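Local coordinates for O-methyltransferase (Burkholderia thailandensis, PDB 3MCZ), which probably transfers a methyl group from S-adenosylmethionine to a hydroxyl oxygen of a substrate not yet identified, as a dimeric O-methyltransferase, at residues 177-189 with 197-210. Numbering follows the deposited sequence.
Sequences FARARTVIDLAGG and VLRRHPQLTGQIWD
Five backbone bonds, from Arg181 to Asp185 on one side and from Thr205 to Trp209 on the other, pair parallel strands 182-186 and 205-210: Thr205 N donates to Arg181 O, Val183 N to Thr205 O, Gln207 N to Val183 O, Asp185 N to Gln207 O and Trp209 N to Asp185 O. Just before the strands, Gln203 and Arg181 bond across the contact. Gln203, bent at chi2 (-74°), donates from NE2 to Ala180 O (3.1 Å), which lies in the plane of the Gln203 side-chain amide, although NE2 is tilted 31° from the Ala180 carbonyl plane. Arg181, folded back at chi2 and chi3, sends NE edge-on to Gln203 O (3.0 Å); water 2 joins its NH2 to the same carbonyl. Water 1 links Arg181 O to Thr205 OG1. Trp209 NE1 donates in its ring plane to Gln207 OE1 (2.9 Å), which restrains the indole's rotation. Strand 182-186, helix 192-200 and strand 205-210 form a beta-alpha-beta unit of the Rossmann-like methyltransferase fold. Where the strands end, Gly189 N makes a weak bond to Asp210 OD2 (2.8 Å). In AdoMet methyltransferases the glycine-rich loop after the first strand and an acidic residue ending the second commonly contact the cofactor. Among apolar contacts, Val197 CG1 sits over the middle of one Phe177 face, 3.5 Å from the centroid, while Phe177 CB lies over the His201 imidazole, whose NE2 is hydrogen-bonded to Ser172 O. Leu204 CD1 packs between Phe177 CD1 and Val183 CG2. Ile184 CG2 makes a CH-pi contact over the face of the five-membered ring of Trp209, and Leu186 CD2 approaches CE3 of that indole at 3.4 Å.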
# COMPACT_ATOMS: atom_id res chain seq x y z
N PHE A 177 -14.28 -10.56 37.33
CA PHE A 177 -13.00 -10.60 38.08
C PHE A 177 -13.14 -10.26 39.55
O PHE A 177 -12.32 -10.71 40.33
CB PHE A 177 -11.95 -9.69 37.43
CG PHE A 177 -11.46 -10.19 36.10
CD1 PHE A 177 -10.77 -11.39 36.01
CD2 PHE A 177 -11.73 -9.48 34.94
CE1 PHE A 177 -10.38 -11.88 34.79
CE2 PHE A 177 -11.29 -9.97 33.69
CZ PHE A 177 -10.61 -11.16 33.62
N ALA A 178 -14.20 -9.53 39.93
CA ALA A 178 -14.31 -8.91 41.27
C ALA A 178 -14.33 -9.98 42.38
O ALA A 178 -13.71 -9.78 43.41
CB ALA A 178 -15.58 -8.03 41.37
N ARG A 179 -15.00 -11.11 42.14
CA ARG A 179 -15.12 -12.18 43.14
C ARG A 179 -14.32 -13.44 42.74
O ARG A 179 -14.45 -14.49 43.38
CB ARG A 179 -16.59 -12.55 43.37
CG ARG A 179 -17.52 -11.42 43.84
CD ARG A 179 -17.41 -11.12 45.30
NE ARG A 179 -18.40 -10.13 45.77
CZ ARG A 179 -18.30 -9.43 46.90
NH1 ARG A 179 -17.24 -9.58 47.71
NH2 ARG A 179 -19.25 -8.55 47.24
N ALA A 180 -13.55 -13.34 41.67
CA ALA A 180 -12.71 -14.41 41.19
C ALA A 180 -11.41 -14.43 42.05
O ALA A 180 -11.08 -13.45 42.75
CB ALA A 180 -12.37 -14.18 39.75
N ARG A 181 -10.73 -15.58 42.05
CA ARG A 181 -9.41 -15.70 42.66
C ARG A 181 -8.34 -16.10 41.70
O ARG A 181 -7.20 -15.73 41.88
CB ARG A 181 -9.45 -16.72 43.79
CG ARG A 181 -10.29 -16.30 44.96
CD ARG A 181 -9.80 -14.98 45.57
NE ARG A 181 -8.40 -15.02 46.07
CZ ARG A 181 -8.02 -15.50 47.25
NH1 ARG A 181 -8.91 -16.01 48.11
NH2 ARG A 181 -6.74 -15.48 47.58
N THR A 182 -8.69 -16.91 40.70
CA THR A 182 -7.69 -17.44 39.79
C THR A 182 -8.10 -17.24 38.34
O THR A 182 -9.30 -17.30 38.00
CB THR A 182 -7.46 -18.94 40.00
OG1 THR A 182 -8.73 -19.63 39.92
CG2 THR A 182 -6.77 -19.20 41.38
N VAL A 183 -7.08 -16.99 37.52
CA VAL A 183 -7.20 -16.75 36.10
C VAL A 183 -6.16 -17.57 35.33
O VAL A 183 -4.97 -17.62 35.69
CB VAL A 183 -6.94 -15.26 35.74
CG1 VAL A 183 -7.19 -15.01 34.23
CG2 VAL A 183 -7.75 -14.33 36.58
N ILE A 184 -6.58 -18.15 34.22
CA ILE A 184 -5.70 -18.79 33.26
C ILE A 184 -5.81 -18.04 31.91
O ILE A 184 -6.91 -17.87 31.38
CB ILE A 184 -6.08 -20.27 33.13
CG1 ILE A 184 -5.68 -21.02 34.38
CG2 ILE A 184 -5.47 -20.88 31.90
CD1 ILE A 184 -6.07 -22.48 34.39
N ASP A 185 -4.67 -17.57 31.39
CA ASP A 185 -4.58 -16.84 30.09
C ASP A 185 -3.97 -17.82 29.05
O ASP A 185 -2.75 -18.08 29.04
CB ASP A 185 -3.69 -15.59 30.26
CG ASP A 185 -3.83 -14.57 29.13
OD1 ASP A 185 -4.76 -14.68 28.27
OD2 ASP A 185 -3.01 -13.60 29.12
N LEU A 186 -4.82 -18.34 28.19
CA LEU A 186 -4.43 -19.35 27.23
C LEU A 186 -3.84 -18.67 25.98
O LEU A 186 -4.46 -17.78 25.40
CB LEU A 186 -5.62 -20.25 26.87
CG LEU A 186 -6.25 -21.11 27.99
CD1 LEU A 186 -7.58 -21.71 27.47
CD2 LEU A 186 -5.31 -22.19 28.54
N ALA A 187 -2.63 -19.06 25.58
CA ALA A 187 -2.01 -18.41 24.44
C ALA A 187 -1.77 -16.95 24.80
O ALA A 187 -1.88 -16.06 23.94
CB ALA A 187 -2.90 -18.51 23.18
N GLY A 188 -1.47 -16.71 26.08
CA GLY A 188 -1.47 -15.36 26.63
C GLY A 188 -0.39 -14.48 26.04
O GLY A 188 -0.52 -13.24 26.05
N GLY A 189 0.69 -15.10 25.57
CA GLY A 189 1.72 -14.42 24.78
C GLY A 189 2.42 -13.32 25.54
O GLY A 189 3.06 -13.58 26.57
N VAL A 197 -5.21 -7.06 34.34
CA VAL A 197 -6.29 -7.63 35.15
C VAL A 197 -5.77 -7.82 36.59
O VAL A 197 -6.41 -7.39 37.53
CB VAL A 197 -6.80 -8.99 34.58
CG1 VAL A 197 -7.73 -9.69 35.58
CG2 VAL A 197 -7.56 -8.78 33.21
N LEU A 198 -4.59 -8.43 36.76
CA LEU A 198 -4.05 -8.64 38.11
C LEU A 198 -3.75 -7.32 38.84
O LEU A 198 -3.97 -7.23 40.04
CB LEU A 198 -2.82 -9.56 38.08
CG LEU A 198 -3.08 -11.08 38.25
CD1 LEU A 198 -4.31 -11.54 37.46
CD2 LEU A 198 -1.84 -11.93 37.90
N ARG A 199 -3.31 -6.29 38.13
CA ARG A 199 -2.96 -5.01 38.75
C ARG A 199 -4.16 -4.40 39.44
O ARG A 199 -4.06 -3.88 40.55
CB ARG A 199 -2.47 -4.01 37.71
CG ARG A 199 -1.02 -4.23 37.27
CD ARG A 199 -0.17 -2.97 37.47
NE ARG A 199 0.04 -2.24 36.21
CZ ARG A 199 -0.73 -1.25 35.75
NH1 ARG A 199 -0.41 -0.69 34.58
NH2 ARG A 199 -1.79 -0.81 36.43
N ARG A 200 -5.29 -4.54 38.76
CA ARG A 200 -6.54 -3.93 39.17
C ARG A 200 -7.26 -4.74 40.26
O ARG A 200 -8.11 -4.21 40.98
CB ARG A 200 -7.40 -3.82 37.90
CG ARG A 200 -8.83 -3.67 38.16
CD ARG A 200 -9.48 -2.72 37.25
NE ARG A 200 -10.62 -2.07 37.89
CZ ARG A 200 -11.50 -1.33 37.23
NH1 ARG A 200 -12.52 -0.77 37.88
NH2 ARG A 200 -11.36 -1.13 35.91
N HIS A 201 -6.94 -6.03 40.34
CA HIS A 201 -7.65 -6.97 41.20
C HIS A 201 -6.65 -7.73 42.07
O HIS A 201 -6.20 -8.82 41.72
CB HIS A 201 -8.46 -7.96 40.33
CG HIS A 201 -9.56 -7.30 39.54
ND1 HIS A 201 -10.76 -6.91 40.09
CD2 HIS A 201 -9.62 -6.97 38.22
CE1 HIS A 201 -11.52 -6.38 39.14
NE2 HIS A 201 -10.85 -6.39 38.01
N PRO A 202 -6.28 -7.15 43.24
CA PRO A 202 -5.16 -7.68 44.03
C PRO A 202 -5.37 -9.09 44.57
O PRO A 202 -4.40 -9.74 44.96
CB PRO A 202 -5.05 -6.68 45.19
CG PRO A 202 -5.75 -5.50 44.76
CD PRO A 202 -6.80 -5.90 43.81
N GLN A 203 -6.62 -9.55 44.63
CA GLN A 203 -6.91 -10.91 45.09
C GLN A 203 -6.59 -12.00 44.07
O GLN A 203 -6.69 -13.19 44.40
CB GLN A 203 -8.39 -11.02 45.50
CG GLN A 203 -9.39 -11.28 44.37
CD GLN A 203 -9.70 -10.10 43.47
OE1 GLN A 203 -9.22 -8.96 43.64
NE2 GLN A 203 -10.57 -10.37 42.50
N LEU A 204 -6.30 -11.62 42.83
CA LEU A 204 -6.15 -12.61 41.76
C LEU A 204 -4.68 -13.10 41.65
O LEU A 204 -3.73 -12.35 41.82
CB LEU A 204 -6.56 -12.01 40.40
CG LEU A 204 -8.02 -11.62 40.15
CD1 LEU A 204 -8.21 -11.03 38.75
CD2 LEU A 204 -8.92 -12.83 40.32
N THR A 205 -4.53 -14.38 41.34
CA THR A 205 -3.29 -14.93 40.82
C THR A 205 -3.56 -15.53 39.44
O THR A 205 -4.71 -15.80 39.06
CB THR A 205 -2.69 -15.99 41.78
OG1 THR A 205 -3.65 -17.02 41.99
CG2 THR A 205 -2.25 -15.38 43.15
N GLY A 206 -2.50 -15.71 38.64
CA GLY A 206 -2.65 -15.98 37.23
C GLY A 206 -1.66 -17.01 36.71
O GLY A 206 -0.57 -17.18 37.27
N GLN A 207 -2.07 -17.72 35.67
CA GLN A 207 -1.14 -18.58 34.88
C GLN A 207 -1.25 -18.18 33.42
O GLN A 207 -2.36 -17.86 32.92
CB GLN A 207 -1.50 -20.05 35.02
CG GLN A 207 -1.51 -20.53 36.47
CD GLN A 207 -1.78 -22.02 36.59
OE1 GLN A 207 -2.18 -22.65 35.63
NE2 GLN A 207 -1.54 -22.57 37.77
N ILE A 208 -0.10 -18.15 32.75
CA ILE A 208 -0.05 -17.95 31.33
C ILE A 208 0.38 -19.31 30.74
O ILE A 208 1.39 -19.88 31.16
CB ILE A 208 1.00 -16.87 30.90
CG1 ILE A 208 0.69 -15.48 31.53
CG2 ILE A 208 0.99 -16.72 29.39
CD1 ILE A 208 1.91 -14.61 31.59
N TRP A 209 -0.42 -19.79 29.80
CA TRP A 209 -0.21 -21.07 29.07
C TRP A 209 0.06 -20.71 27.62
O TRP A 209 -0.84 -20.27 26.91
CB TRP A 209 -1.48 -21.93 29.10
CG TRP A 209 -1.87 -22.49 30.48
CD1 TRP A 209 -1.54 -21.99 31.71
CD2 TRP A 209 -2.68 -23.64 30.73
NE1 TRP A 209 -2.08 -22.76 32.70
CE2 TRP A 209 -2.78 -23.79 32.14
CE3 TRP A 209 -3.31 -24.57 29.91
CZ2 TRP A 209 -3.50 -24.83 32.74
CZ3 TRP A 209 -4.03 -25.60 30.50
CH2 TRP A 209 -4.11 -25.73 31.91
N ASP A 210 1.30 -20.90 27.17
CA ASP A 210 1.66 -20.60 25.78
C ASP A 210 2.90 -21.41 25.36
O ASP A 210 3.39 -22.24 26.12
CB ASP A 210 1.91 -19.09 25.61
CG ASP A 210 1.62 -18.60 24.20
OD1 ASP A 210 1.60 -19.43 23.25
OD2 ASP A 210 1.41 -17.37 24.05
O HOH W 1 -5.61 -16.40 43.97
O HOH W 2 -4.62 -14.92 46.00